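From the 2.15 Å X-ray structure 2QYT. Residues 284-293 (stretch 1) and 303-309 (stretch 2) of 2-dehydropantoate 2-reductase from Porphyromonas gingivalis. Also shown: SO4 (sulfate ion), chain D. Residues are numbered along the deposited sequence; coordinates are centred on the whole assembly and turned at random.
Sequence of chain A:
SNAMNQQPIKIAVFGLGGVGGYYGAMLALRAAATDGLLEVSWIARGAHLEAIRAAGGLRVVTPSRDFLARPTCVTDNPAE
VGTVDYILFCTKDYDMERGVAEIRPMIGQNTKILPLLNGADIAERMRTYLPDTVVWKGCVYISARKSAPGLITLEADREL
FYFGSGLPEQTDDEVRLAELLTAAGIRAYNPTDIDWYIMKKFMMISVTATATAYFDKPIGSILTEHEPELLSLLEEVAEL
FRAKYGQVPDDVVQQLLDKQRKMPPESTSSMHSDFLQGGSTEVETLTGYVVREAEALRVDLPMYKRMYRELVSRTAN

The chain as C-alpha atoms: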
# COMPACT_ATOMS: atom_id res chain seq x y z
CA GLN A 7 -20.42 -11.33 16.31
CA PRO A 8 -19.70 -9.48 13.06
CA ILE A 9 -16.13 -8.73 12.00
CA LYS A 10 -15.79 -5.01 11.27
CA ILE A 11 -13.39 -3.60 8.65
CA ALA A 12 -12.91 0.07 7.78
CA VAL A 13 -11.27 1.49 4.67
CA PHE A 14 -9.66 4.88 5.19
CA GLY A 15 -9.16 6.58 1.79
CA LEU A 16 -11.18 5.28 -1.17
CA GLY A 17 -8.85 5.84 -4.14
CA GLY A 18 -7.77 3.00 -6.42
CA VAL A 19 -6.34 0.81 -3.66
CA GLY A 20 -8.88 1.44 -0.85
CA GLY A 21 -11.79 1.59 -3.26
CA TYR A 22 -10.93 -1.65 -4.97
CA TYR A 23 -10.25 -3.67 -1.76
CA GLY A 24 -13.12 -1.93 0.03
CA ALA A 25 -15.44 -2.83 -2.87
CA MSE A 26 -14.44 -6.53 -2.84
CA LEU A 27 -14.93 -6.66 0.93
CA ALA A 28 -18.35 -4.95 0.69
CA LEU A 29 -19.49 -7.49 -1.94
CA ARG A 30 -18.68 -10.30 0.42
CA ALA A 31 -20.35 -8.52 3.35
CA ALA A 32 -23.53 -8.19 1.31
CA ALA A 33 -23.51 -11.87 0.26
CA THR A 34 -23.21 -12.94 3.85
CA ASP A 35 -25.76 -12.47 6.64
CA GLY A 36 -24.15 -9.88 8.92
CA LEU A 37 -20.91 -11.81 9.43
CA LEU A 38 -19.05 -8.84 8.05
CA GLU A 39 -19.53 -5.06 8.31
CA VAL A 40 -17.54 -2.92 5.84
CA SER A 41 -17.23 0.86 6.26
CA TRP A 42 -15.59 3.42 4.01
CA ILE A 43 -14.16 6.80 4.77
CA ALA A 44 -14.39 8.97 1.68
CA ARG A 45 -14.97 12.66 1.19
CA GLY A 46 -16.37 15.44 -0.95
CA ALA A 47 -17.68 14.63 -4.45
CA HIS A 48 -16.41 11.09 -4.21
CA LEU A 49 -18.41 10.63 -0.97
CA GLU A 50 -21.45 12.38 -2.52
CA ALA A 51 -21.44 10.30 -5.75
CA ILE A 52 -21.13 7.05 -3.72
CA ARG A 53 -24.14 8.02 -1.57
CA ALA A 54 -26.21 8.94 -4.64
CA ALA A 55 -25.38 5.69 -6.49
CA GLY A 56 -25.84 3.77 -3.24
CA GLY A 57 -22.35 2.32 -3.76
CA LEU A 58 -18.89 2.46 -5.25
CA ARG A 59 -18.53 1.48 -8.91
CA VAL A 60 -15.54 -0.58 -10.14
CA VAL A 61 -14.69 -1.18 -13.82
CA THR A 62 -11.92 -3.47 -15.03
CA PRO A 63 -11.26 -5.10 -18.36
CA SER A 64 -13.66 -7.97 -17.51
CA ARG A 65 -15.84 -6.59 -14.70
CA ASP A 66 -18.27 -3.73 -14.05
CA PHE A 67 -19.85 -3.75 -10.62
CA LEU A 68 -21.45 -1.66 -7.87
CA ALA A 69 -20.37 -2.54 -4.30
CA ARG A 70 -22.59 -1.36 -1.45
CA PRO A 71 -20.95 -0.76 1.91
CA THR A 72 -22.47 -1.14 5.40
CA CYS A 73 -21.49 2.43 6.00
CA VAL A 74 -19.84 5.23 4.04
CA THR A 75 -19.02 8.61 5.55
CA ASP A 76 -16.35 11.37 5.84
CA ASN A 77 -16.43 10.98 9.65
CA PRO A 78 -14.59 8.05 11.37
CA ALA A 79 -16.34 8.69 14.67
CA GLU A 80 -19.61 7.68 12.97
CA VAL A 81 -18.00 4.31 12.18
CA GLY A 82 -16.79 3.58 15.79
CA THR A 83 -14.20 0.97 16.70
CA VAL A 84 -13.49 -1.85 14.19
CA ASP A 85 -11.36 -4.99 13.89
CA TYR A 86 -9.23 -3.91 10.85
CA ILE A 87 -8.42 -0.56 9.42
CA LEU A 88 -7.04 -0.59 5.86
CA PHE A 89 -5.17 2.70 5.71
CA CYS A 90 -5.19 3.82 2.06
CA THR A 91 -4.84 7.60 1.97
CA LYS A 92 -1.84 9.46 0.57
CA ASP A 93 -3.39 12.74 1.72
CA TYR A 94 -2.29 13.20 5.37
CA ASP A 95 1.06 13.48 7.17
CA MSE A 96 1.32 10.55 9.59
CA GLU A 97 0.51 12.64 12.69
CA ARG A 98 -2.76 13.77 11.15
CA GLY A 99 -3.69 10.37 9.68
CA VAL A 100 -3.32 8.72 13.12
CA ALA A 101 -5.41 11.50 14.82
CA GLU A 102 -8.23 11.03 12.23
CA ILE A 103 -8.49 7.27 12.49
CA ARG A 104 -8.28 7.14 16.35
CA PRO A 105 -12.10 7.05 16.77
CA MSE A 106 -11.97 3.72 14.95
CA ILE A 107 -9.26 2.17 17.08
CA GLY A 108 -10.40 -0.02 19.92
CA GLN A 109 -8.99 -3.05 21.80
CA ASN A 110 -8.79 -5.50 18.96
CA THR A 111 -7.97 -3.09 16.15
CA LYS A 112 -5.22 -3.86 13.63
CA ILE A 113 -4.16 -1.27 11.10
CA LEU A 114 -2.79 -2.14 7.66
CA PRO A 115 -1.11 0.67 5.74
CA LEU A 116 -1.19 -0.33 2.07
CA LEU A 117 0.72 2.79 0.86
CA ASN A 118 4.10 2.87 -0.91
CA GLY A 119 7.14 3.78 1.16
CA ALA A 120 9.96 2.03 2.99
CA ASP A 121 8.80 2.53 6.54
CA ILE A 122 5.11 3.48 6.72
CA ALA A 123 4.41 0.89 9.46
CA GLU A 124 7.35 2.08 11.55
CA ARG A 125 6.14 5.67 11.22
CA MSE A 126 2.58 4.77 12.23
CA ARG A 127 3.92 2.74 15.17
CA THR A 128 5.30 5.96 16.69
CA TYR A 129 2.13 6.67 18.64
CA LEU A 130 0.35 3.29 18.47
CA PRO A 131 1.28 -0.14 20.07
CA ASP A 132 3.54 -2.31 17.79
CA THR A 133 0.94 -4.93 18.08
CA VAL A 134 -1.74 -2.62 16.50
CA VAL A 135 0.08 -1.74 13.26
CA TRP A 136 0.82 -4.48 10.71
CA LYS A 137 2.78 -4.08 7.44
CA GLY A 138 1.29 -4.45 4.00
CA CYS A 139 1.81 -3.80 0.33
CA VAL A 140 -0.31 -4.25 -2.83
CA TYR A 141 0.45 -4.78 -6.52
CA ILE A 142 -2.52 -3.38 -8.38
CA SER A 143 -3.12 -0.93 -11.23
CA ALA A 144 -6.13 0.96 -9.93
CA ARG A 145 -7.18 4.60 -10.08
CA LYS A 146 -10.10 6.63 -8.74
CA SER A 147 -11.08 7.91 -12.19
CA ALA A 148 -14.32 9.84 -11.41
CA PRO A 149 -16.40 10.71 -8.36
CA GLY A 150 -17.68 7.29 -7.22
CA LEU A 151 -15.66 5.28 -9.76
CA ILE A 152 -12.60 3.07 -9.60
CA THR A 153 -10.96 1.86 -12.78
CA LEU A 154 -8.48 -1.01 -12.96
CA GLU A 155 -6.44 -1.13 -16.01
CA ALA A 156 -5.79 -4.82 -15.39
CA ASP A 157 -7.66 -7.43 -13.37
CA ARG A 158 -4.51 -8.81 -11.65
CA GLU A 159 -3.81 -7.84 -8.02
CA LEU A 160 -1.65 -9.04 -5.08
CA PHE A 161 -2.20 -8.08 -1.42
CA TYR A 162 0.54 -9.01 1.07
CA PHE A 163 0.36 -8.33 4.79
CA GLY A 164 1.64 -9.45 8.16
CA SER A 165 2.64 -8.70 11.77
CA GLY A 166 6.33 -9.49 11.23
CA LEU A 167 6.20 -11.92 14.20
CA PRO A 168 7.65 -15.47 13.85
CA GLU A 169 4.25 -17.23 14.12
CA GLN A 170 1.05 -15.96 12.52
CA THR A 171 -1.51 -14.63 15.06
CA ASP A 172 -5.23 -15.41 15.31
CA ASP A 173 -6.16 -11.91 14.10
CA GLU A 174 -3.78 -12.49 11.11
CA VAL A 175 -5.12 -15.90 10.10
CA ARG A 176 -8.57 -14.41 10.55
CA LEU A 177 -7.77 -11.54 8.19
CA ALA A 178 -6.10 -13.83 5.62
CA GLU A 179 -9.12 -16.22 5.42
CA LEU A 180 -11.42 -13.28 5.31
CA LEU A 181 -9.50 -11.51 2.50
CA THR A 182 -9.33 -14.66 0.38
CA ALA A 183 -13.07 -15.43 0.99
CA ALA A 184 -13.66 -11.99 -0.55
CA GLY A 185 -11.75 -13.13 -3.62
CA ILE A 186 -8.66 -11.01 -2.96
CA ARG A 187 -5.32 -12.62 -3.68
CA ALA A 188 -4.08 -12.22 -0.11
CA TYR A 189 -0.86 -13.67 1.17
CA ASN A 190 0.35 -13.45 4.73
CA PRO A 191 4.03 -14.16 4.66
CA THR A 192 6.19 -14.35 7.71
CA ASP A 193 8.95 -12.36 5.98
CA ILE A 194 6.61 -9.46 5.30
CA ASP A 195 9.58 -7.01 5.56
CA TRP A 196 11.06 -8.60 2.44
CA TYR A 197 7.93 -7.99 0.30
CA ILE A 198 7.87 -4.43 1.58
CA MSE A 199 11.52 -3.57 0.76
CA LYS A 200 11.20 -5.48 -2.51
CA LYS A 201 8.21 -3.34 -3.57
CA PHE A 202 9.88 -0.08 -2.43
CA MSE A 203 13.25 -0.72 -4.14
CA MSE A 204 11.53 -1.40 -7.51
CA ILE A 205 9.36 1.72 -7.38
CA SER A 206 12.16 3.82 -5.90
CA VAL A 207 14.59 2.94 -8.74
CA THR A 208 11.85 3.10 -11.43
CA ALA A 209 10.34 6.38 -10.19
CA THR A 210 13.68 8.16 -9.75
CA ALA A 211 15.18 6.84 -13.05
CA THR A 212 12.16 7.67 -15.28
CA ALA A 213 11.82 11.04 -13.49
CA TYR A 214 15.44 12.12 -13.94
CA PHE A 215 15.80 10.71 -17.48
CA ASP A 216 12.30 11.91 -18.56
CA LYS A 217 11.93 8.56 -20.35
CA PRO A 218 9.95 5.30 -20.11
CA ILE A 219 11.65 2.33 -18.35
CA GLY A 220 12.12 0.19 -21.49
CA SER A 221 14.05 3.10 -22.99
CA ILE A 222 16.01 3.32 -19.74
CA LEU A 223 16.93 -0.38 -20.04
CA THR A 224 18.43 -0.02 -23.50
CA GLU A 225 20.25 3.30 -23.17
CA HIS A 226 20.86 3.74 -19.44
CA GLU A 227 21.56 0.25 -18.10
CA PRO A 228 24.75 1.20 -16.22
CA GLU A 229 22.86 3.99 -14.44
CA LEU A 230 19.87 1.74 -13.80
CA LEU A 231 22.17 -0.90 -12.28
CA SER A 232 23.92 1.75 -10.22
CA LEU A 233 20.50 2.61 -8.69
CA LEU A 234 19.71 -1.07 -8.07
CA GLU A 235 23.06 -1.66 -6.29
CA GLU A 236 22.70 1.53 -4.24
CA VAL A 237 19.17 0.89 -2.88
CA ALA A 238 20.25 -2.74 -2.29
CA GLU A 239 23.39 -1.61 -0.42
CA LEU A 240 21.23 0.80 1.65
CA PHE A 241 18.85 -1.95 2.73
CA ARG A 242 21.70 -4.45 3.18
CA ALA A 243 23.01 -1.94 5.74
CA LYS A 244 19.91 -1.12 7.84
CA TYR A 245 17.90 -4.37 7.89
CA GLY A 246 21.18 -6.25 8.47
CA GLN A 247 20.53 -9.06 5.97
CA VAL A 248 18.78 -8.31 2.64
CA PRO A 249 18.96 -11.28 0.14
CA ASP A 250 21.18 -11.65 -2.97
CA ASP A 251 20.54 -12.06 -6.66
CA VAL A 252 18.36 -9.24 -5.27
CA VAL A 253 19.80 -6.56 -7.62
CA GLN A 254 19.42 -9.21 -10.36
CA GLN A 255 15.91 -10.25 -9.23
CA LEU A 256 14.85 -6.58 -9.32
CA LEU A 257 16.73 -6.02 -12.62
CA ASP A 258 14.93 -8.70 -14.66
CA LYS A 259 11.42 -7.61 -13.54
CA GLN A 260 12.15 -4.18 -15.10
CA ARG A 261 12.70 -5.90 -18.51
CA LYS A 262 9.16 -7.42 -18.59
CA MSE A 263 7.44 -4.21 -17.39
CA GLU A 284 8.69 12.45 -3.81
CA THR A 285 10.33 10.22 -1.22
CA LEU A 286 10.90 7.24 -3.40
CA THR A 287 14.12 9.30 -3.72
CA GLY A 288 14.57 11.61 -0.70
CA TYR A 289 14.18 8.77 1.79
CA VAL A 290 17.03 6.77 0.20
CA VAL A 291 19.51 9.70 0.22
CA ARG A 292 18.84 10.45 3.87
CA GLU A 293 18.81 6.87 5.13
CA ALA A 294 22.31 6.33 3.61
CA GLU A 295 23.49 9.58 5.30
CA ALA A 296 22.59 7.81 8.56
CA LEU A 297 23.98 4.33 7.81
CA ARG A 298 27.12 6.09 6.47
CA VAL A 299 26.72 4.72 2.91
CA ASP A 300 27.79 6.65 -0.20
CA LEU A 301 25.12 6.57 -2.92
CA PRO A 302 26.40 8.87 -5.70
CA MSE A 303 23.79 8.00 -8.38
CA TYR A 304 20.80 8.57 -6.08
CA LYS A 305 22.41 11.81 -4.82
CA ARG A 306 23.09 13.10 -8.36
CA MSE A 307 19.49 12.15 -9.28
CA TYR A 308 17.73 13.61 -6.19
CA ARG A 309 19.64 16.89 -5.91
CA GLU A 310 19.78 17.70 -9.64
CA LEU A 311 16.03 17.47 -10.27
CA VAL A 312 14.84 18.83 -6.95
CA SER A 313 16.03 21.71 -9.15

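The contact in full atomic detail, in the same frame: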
# COMPACT_ATOMS: atom_id res chain seq x y z
N GLU A 284 7.47 12.91 -3.16
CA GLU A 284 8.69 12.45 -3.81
C GLU A 284 9.71 12.00 -2.78
O GLU A 284 10.70 12.69 -2.51
CB GLU A 284 9.29 13.54 -4.68
CG GLU A 284 10.08 12.99 -5.85
CD GLU A 284 11.45 13.60 -5.94
OE1 GLU A 284 12.31 13.25 -5.09
OE2 GLU A 284 11.69 14.42 -6.85
N THR A 285 9.43 10.85 -2.18
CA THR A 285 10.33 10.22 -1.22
C THR A 285 10.42 8.71 -1.54
O THR A 285 10.50 7.82 -0.67
CB THR A 285 9.96 10.57 0.23
OG1 THR A 285 9.81 12.00 0.35
CG2 THR A 285 11.04 10.13 1.18
N LEU A 286 10.39 8.46 -2.83
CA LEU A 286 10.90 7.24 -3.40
C LEU A 286 12.37 7.54 -3.70
O LEU A 286 13.13 6.67 -4.09
CB LEU A 286 10.09 6.90 -4.66
CG LEU A 286 8.59 6.86 -4.34
CD1 LEU A 286 7.71 7.24 -5.53
CD2 LEU A 286 8.18 5.51 -3.75
N THR A 287 12.77 8.79 -3.46
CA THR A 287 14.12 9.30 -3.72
C THR A 287 14.74 9.90 -2.44
O THR A 287 15.79 9.45 -1.99
CB THR A 287 14.11 10.37 -4.84
OG1 THR A 287 13.05 10.08 -5.78
CG2 THR A 287 15.43 10.43 -5.56
N GLY A 288 14.07 10.91 -1.87
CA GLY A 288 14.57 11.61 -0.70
C GLY A 288 14.90 10.70 0.47
O GLY A 288 15.93 10.87 1.12
N TYR A 289 14.03 9.72 0.70
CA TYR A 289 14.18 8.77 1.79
C TYR A 289 15.53 8.08 1.73
O TYR A 289 16.28 8.09 2.73
CB TYR A 289 13.06 7.71 1.77
CG TYR A 289 13.31 6.59 2.75
CD1 TYR A 289 13.07 6.76 4.12
CD2 TYR A 289 13.85 5.38 2.32
CE1 TYR A 289 13.33 5.74 5.03
CE2 TYR A 289 14.12 4.35 3.22
CZ TYR A 289 13.85 4.53 4.57
OH TYR A 289 14.11 3.50 5.45
N VAL A 290 15.80 7.49 0.55
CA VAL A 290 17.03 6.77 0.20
C VAL A 290 18.30 7.58 0.49
O VAL A 290 19.17 7.13 1.25
CB VAL A 290 17.00 6.30 -1.31
CG1 VAL A 290 18.07 5.26 -1.57
CG2 VAL A 290 15.65 5.74 -1.68
N VAL A 291 18.39 8.80 -0.06
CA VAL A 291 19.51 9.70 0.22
C VAL A 291 19.76 9.89 1.73
O VAL A 291 20.91 9.82 2.22
CB VAL A 291 19.29 11.09 -0.47
CG1 VAL A 291 20.31 12.14 0.02
CG2 VAL A 291 19.34 10.96 -2.01
N ARG A 292 18.69 10.15 2.47
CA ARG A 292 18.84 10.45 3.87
C ARG A 292 19.13 9.24 4.74
O ARG A 292 19.91 9.33 5.69
CB ARG A 292 17.65 11.24 4.36
CG ARG A 292 17.78 12.72 4.03
CD ARG A 292 16.66 13.53 4.65
NE ARG A 292 15.93 14.23 3.60
CZ ARG A 292 14.91 13.71 2.90
NH1 ARG A 292 14.46 12.47 3.14
NH2 ARG A 292 14.34 14.44 1.97
N GLU A 293 18.52 8.11 4.42
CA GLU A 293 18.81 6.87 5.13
C GLU A 293 20.29 6.45 5.03
O GLU A 293 20.91 6.11 6.05
CB GLU A 293 17.85 5.76 4.69
CG GLU A 293 17.54 4.72 5.74
CD GLU A 293 17.12 5.34 7.04
OE1 GLU A 293 16.33 6.32 7.02
OE2 GLU A 293 17.61 4.87 8.09
N MSE A 303 24.82 7.94 -7.34
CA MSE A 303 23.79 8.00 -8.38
C MSE A 303 22.45 8.55 -7.88
O MSE A 303 21.85 9.42 -8.53
CB MSE A 303 23.56 6.62 -9.01
CG MSE A 303 22.82 6.63 -10.37
SE MSE A 303 23.75 7.59 -11.84
CE MSE A 303 25.50 6.71 -11.79
N TYR A 304 21.98 8.03 -6.74
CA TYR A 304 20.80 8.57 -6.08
C TYR A 304 20.97 10.05 -5.74
O TYR A 304 20.05 10.84 -5.95
CB TYR A 304 20.46 7.77 -4.83
CG TYR A 304 19.39 6.74 -5.04
CD1 TYR A 304 19.72 5.42 -5.35
CD2 TYR A 304 18.04 7.08 -4.92
CE1 TYR A 304 18.74 4.46 -5.54
CE2 TYR A 304 17.04 6.12 -5.11
CZ TYR A 304 17.39 4.82 -5.42
OH TYR A 304 16.41 3.88 -5.60
N LYS A 305 22.14 10.42 -5.23
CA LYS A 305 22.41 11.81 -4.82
C LYS A 305 22.46 12.77 -6.01
O LYS A 305 21.92 13.87 -5.93
CB LYS A 305 23.69 11.91 -3.99
CG LYS A 305 23.60 11.22 -2.63
CD LYS A 305 24.62 11.79 -1.65
CE LYS A 305 25.99 11.12 -1.75
NZ LYS A 305 26.80 11.57 -2.92
N ARG A 306 23.09 12.35 -7.10
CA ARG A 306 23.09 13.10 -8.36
C ARG A 306 21.65 13.28 -8.84
O ARG A 306 21.25 14.37 -9.22
CB ARG A 306 23.93 12.38 -9.44
CG ARG A 306 24.34 13.24 -10.63
CD ARG A 306 24.03 12.59 -12.00
NE ARG A 306 25.01 11.60 -12.46
CZ ARG A 306 24.99 11.00 -13.66
NH1 ARG A 306 24.05 11.28 -14.55
NH2 ARG A 306 25.93 10.11 -13.97
N MSE A 307 20.88 12.19 -8.79
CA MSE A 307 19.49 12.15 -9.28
C MSE A 307 18.52 13.01 -8.45
O MSE A 307 17.72 13.78 -9.00
CB MSE A 307 19.02 10.68 -9.36
CG MSE A 307 18.35 10.26 -10.67
SE MSE A 307 19.18 8.68 -11.51
CE MSE A 307 18.13 8.49 -13.12
N TYR A 308 18.59 12.87 -7.12
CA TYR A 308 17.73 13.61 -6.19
C TYR A 308 17.97 15.11 -6.29
O TYR A 308 17.08 15.87 -6.67
CB TYR A 308 17.94 13.13 -4.74
CG TYR A 308 17.21 13.96 -3.70
CD1 TYR A 308 15.86 13.73 -3.43
CD2 TYR A 308 17.87 14.97 -3.00
CE1 TYR A 308 15.18 14.50 -2.50
CE2 TYR A 308 17.19 15.74 -2.05
CZ TYR A 308 15.85 15.49 -1.81
OH TYR A 308 15.17 16.24 -0.87
N ARG A 309 19.20 15.50 -5.96
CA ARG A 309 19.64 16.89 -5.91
C ARG A 309 19.39 17.64 -7.22
O ARG A 309 18.87 18.77 -7.20
CB ARG A 309 21.13 16.93 -5.53
CG ARG A 309 21.75 18.32 -5.40
CD ARG A 309 23.06 18.26 -4.62
NE ARG A 309 23.60 19.59 -4.33
CZ ARG A 309 24.41 19.87 -3.32
NH1 ARG A 309 24.78 18.93 -2.46
NH2 ARG A 309 24.85 21.12 -3.15
S SO4 D . 12.32 15.14 0.10
O1 SO4 D . 13.32 14.12 -0.25
O2 SO4 D . 12.00 15.98 -1.06
O3 SO4 D . 11.10 14.46 0.58
O4 SO4 D . 12.92 15.98 1.13

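This is a small, mostly apolar packing of two helices, in which two tyrosines one turn apart on one helix lie against a glycine and two valines of the other and the threonine that precedes it, and a sulfate ion sits at the polar margin. The helices, 288-293 and 303-309, run at 132° between their N-to-C directions, and their axes come no nearer than 9.5 Å. Together the stretches bury 434 Å², with no clear hydrogen bond passing directly between them, so shape has to do most of the work.

The pattern on the second helix is an i, i+4 pair. Tyr304 and Tyr308 both direct their CA-to-CB bonds toward the first stretch, and the backbone bond from Tyr308 N to Tyr304 O, 2.8 Å, keeps them a helical turn apart. On the partner, Val290 and Val291 also point toward the contact. Val290 is matched to Tyr304: its CG1 stands 3.7 Å from the centroid of the Tyr304 ring, only 8° off the ring normal, a CH-pi contact over the face, while Val290 CG2 reaches Tyr304 CE2 at 3.7 Å. A compact branched side chain suits this place, since both methyls lie close to the flat ring. Tyr304 is buried, yet its hydroxyl is satisfied by a hydrogen bond elsewhere in the structure, so the ring can serve here as an apolar surface.

Val291 fills the space between the tyrosines. Its CG2 lies 3.8 Å from Tyr308 CB, 4.4 Å from Tyr304 CB and 4.0 Å from Tyr304 O, so a single methyl packs against the helix backbone as well as its side chains. Lys305 borders the same spot, its CG 4.3 Å from Val291 CG2, and the end of its chain leads away from the contact, as fits a charged residue at an exposed margin.

At the start of the first helix, Thr287 holds the N-cap position but makes no capping bond with its side chain. Its methyl CG2 instead sits 3.8 Å from Tyr308 CB, near the plane of that ring and at its edge, while its OG1 gives a weak hydrogen bond to Glu284 OE1 at 3.3 Å. Gly288 follows, and its lack of a side chain leaves room for the close approach of Tyr308: Gly288 CA is 3.5 Å from Tyr308 CE1, where an ideal CB on Gly288 would be tight against the ring. In this crystal that CB would also overlap sulfate O1, at 1.5 Å.

Tyr308 has the largest area covered, and it joins the apolar packing to the polar groups around the sulfate. Its OH makes a weak hydrogen bond to sulfate O1 at 2.9 Å, and Thr285 OG1 donates to sulfate O3 at 2.8 Å, so the ion, probably from the crystallisation liquor, bridges the stretches. The CA-to-CB bond of Arg292 points sideways, but the end of its side chain comes nearer to the second stretch; Arg292 NH2 is modelled 2.8 Å from the sulfate S, too close for an ordinary non-bonded contact, and this part of the model deserves caution.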